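Local coordinates for protein lombricine kinase (Urechis caupo, PDB 3JQ3) that probably catalyses the reversible transfer of a phosphoryl group between ATP and the guanidino compound lombricine, as a phosphagen kinase, at residues A[276-281]-A[331-336]. Numbering follows the deposited sequence.
Sequences TGLRAS and KSEREF. With ADP (adenosine-5'-diphosphate), chain B.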
loop_
_atom_site.group_PDB
_atom_site.type_symbol
_atom_site.label_atom_id
_atom_site.label_comp_id
_atom_site.label_asym_id
_atom_site.label_seq_id
_atom_site.Cartn_x
_atom_site.Cartn_y
_atom_site.Cartn_z
ATOM N N THR A 276 10.965 14.533 -22.001
ATOM C CA THR A 276 10.452 13.774 -23.133
ATOM C C THR A 276 9.737 12.507 -22.672
ATOM O O THR A 276 8.931 11.933 -23.408
ATOM C CB THR A 276 11.589 13.367 -24.082
ATOM O OG1 THR A 276 12.522 12.538 -23.377
ATOM C CG2 THR A 276 12.308 14.593 -24.608
ATOM N N GLY A 277 10.045 12.072 -21.453
ATOM C CA GLY A 277 9.544 10.810 -20.939
ATOM C C GLY A 277 9.803 9.702 -21.938
ATOM O O GLY A 277 9.197 8.633 -21.874
ATOM N N LEU A 278 10.725 9.960 -22.859
ATOM C CA LEU A 278 10.930 9.083 -24.001
ATOM C C LEU A 278 12.062 8.085 -23.804
ATOM O O LEU A 278 13.192 8.461 -23.490
ATOM C CB LEU A 278 11.170 9.916 -25.265
ATOM C CG LEU A 278 11.457 9.162 -26.565
ATOM C CD1 LEU A 278 10.769 9.837 -27.738
ATOM C CD2 LEU A 278 12.958 9.034 -26.809
ATOM N N ARG A 279 11.749 6.807 -23.994
ATOM C CA ARG A 279 12.770 5.770 -24.024
ATOM C C ARG A 279 12.727 5.044 -25.360
ATOM O O ARG A 279 11.849 4.215 -25.603
ATOM C CB ARG A 279 12.594 4.773 -22.880
ATOM C CG ARG A 279 13.818 3.887 -22.654
ATOM C CD ARG A 279 13.601 2.892 -21.515
ATOM N NE ARG A 279 13.055 1.624 -21.988
ATOM C CZ ARG A 279 13.796 0.565 -22.295
ATOM N NH1 ARG A 279 15.113 0.617 -22.174
ATOM N NH2 ARG A 279 13.220 -0.549 -22.723
ATOM N N ALA A 280 13.672 5.378 -26.230
ATOM C CA ALA A 280 13.820 4.695 -27.502
ATOM C C ALA A 280 14.821 3.573 -27.315
ATOM O O ALA A 280 15.923 3.795 -26.819
ATOM C CB ALA A 280 14.301 5.660 -28.567
ATOM N N SER A 281 14.443 2.365 -27.712
ATOM C CA SER A 281 15.308 1.214 -27.523
ATOM C C SER A 281 15.323 0.297 -28.737
ATOM O O SER A 281 14.415 0.320 -29.569
ATOM C CB SER A 281 14.861 0.415 -26.303
ATOM O OG SER A 281 13.640 -0.249 -26.570
ATOM N N LYS A 331 17.182 17.250 -24.088
ATOM C CA LYS A 331 17.166 17.003 -25.526
ATOM C C LYS A 331 15.755 16.704 -26.015
ATOM O O LYS A 331 14.919 16.222 -25.256
ATOM C CB LYS A 331 18.112 15.861 -25.896
ATOM C CG LYS A 331 19.504 16.319 -26.300
ATOM C CD LYS A 331 20.305 15.176 -26.902
ATOM C CE LYS A 331 21.099 14.428 -25.844
ATOM N NZ LYS A 331 22.332 15.170 -25.459
ATOM N N SER A 332 15.492 16.997 -27.283
ATOM C CA SER A 332 14.174 16.755 -27.860
ATOM C C SER A 332 13.991 15.282 -28.215
ATOM O O SER A 332 14.961 14.528 -28.282
ATOM C CB SER A 332 13.966 17.621 -29.100
ATOM O OG SER A 332 14.911 17.297 -30.104
ATOM N N GLU A 333 12.743 14.878 -28.436
ATOM C CA GLU A 333 12.441 13.498 -28.803
ATOM C C GLU A 333 13.247 13.078 -30.024
ATOM O O GLU A 333 13.994 12.102 -29.988
ATOM C CB GLU A 333 10.950 13.326 -29.093
ATOM C CG GLU A 333 10.035 13.553 -27.897
ATOM C CD GLU A 333 9.715 15.018 -27.668
ATOM O OE1 GLU A 333 10.255 15.878 -28.397
ATOM O OE2 GLU A 333 8.917 15.310 -26.754
ATOM N N ARG A 334 13.087 13.829 -31.107
ATOM C CA ARG A 334 13.775 13.535 -32.355
ATOM C C ARG A 334 15.285 13.401 -32.148
ATOM O O ARG A 334 15.943 12.624 -32.839
ATOM C CB ARG A 334 13.458 14.616 -33.397
ATOM C CG ARG A 334 13.886 14.285 -34.822
ATOM C CD ARG A 334 15.283 14.788 -35.105
ATOM N NE ARG A 334 15.445 16.167 -34.660
ATOM C CZ ARG A 334 16.616 16.789 -34.577
ATOM N NH1 ARG A 334 17.730 16.154 -34.913
ATOM N NH2 ARG A 334 16.672 18.046 -34.155
ATOM N N GLU A 335 15.830 14.145 -31.191
ATOM C CA GLU A 335 17.273 14.126 -30.954
ATOM C C GLU A 335 17.733 12.953 -30.083
ATOM O O GLU A 335 18.858 12.477 -30.225
ATOM C CB GLU A 335 17.760 15.458 -30.377
ATOM C CG GLU A 335 19.274 15.549 -30.269
ATOM C CD GLU A 335 19.806 16.949 -30.524
ATOM O OE1 GLU A 335 19.005 17.908 -30.512
ATOM O OE2 GLU A 335 21.030 17.086 -30.743
ATOM N N PHE A 336 16.873 12.486 -29.186
ATOM C CA PHE A 336 17.177 11.282 -28.425
ATOM C C PHE A 336 17.189 10.081 -29.362
ATOM O O PHE A 336 18.018 9.181 -29.228
ATOM C CB PHE A 336 16.154 11.059 -27.313
ATOM C CG PHE A 336 16.452 11.810 -26.047
ATOM C CD1 PHE A 336 15.517 12.670 -25.499
ATOM C CD2 PHE A 336 17.666 11.649 -25.400
ATOM C CE1 PHE A 336 15.786 13.357 -24.328
ATOM C CE2 PHE A 336 17.942 12.334 -24.233
ATOM C CZ PHE A 336 17.002 13.189 -23.695
HETATM P PB ADP B . 9.940 0.512 -20.077
HETATM O O1B ADP B . 9.531 0.489 -18.623
HETATM O O2B ADP B . 8.931 -0.084 -21.027
HETATM O O3B ADP B . 10.508 1.833 -20.533
HETATM P PA ADP B . 11.216 -1.937 -19.445
HETATM O O1A ADP B . 10.220 -1.940 -18.309
HETATM O O2A ADP B . 12.662 -2.288 -19.186
HETATM O O3A ADP B . 11.200 -0.490 -20.158
HETATM O "O5'" ADP B . 10.692 -2.937 -20.594
HETATM C "C5'" ADP B . 9.313 -3.270 -20.741
HETATM C "C4'" ADP B . 9.193 -4.362 -21.798
HETATM O "O4'" ADP B . 9.429 -3.825 -23.103
HETATM C "C3'" ADP B . 10.221 -5.461 -21.574
HETATM O "O3'" ADP B . 9.556 -6.700 -21.306
HETATM C "C2'" ADP B . 10.996 -5.577 -22.871
HETATM O "O2'" ADP B . 11.043 -6.940 -23.303
HETATM C "C1'" ADP B . 10.226 -4.731 -23.869
HETATM N N9 ADP B . 11.146 -4.001 -24.782
HETATM C C8 ADP B . 11.947 -2.970 -24.452
HETATM N N7 ADP B . 12.656 -2.538 -25.529
HETATM C C5 ADP B . 12.307 -3.302 -26.581
HETATM C C6 ADP B . 12.673 -3.381 -28.016
HETATM N N6 ADP B . 13.580 -2.538 -28.567
HETATM N N1 ADP B . 12.069 -4.331 -28.761
HETATM C C2 ADP B . 11.165 -5.181 -28.234
HETATM N N3 ADP B . 10.786 -5.164 -26.944
HETATM C C4 ADP B . 11.313 -4.264 -26.081
HETATM O O HOH W 1 7.579 12.962 -25.632
#
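T276 presses its methyl against the first turn of the helix that begins at E333. T276 CG2 lies at the ring edge of F336, in the ring plane and 3.7 Å from F336 CE1, and packs near the E333 carboxylate carbon. It also comes within 3.1 Å of K331 O, a carbonyl hydrogen-bonded by Q93 NE2. With chi1 at 61°, OG1 approaches the F336 ring obliquely; R328 O is its hydrogen-bonding partner. Two residues on, L278 has CG anti to the backbone N (chi1 178°), carried toward the helix; the methyls then diverge, L278 CD1 to E333 CB at 3.7 Å and CD2 to F336 CB at 3.8 Å. These buried, mostly apolar contacts form the tight part. The polar connection runs through one water, which donates to T276 O (2.8 Å) and E333 OE2 (2.9 Å), while D97 N holds E333 OE1. K331 CB covers a face of the F336 ring from within 331-336; the loose side is the lysine chain beyond, which leads away, with partly exposed R334 and E335. S332 N-caps the helix through a weak bond from E335 N to OG. Across the strand, R279 NE bonds weakly to ADP O3B, and S281 OG donates to adenine N7. Helix 333-355 thus starts on the face of the phosphagen kinase catalytic domain's antiparallel sheet turned away from ADP, against strand 279-285 between strands 113-122 and 320-325, while F240 of helix 233-252 also touches L278.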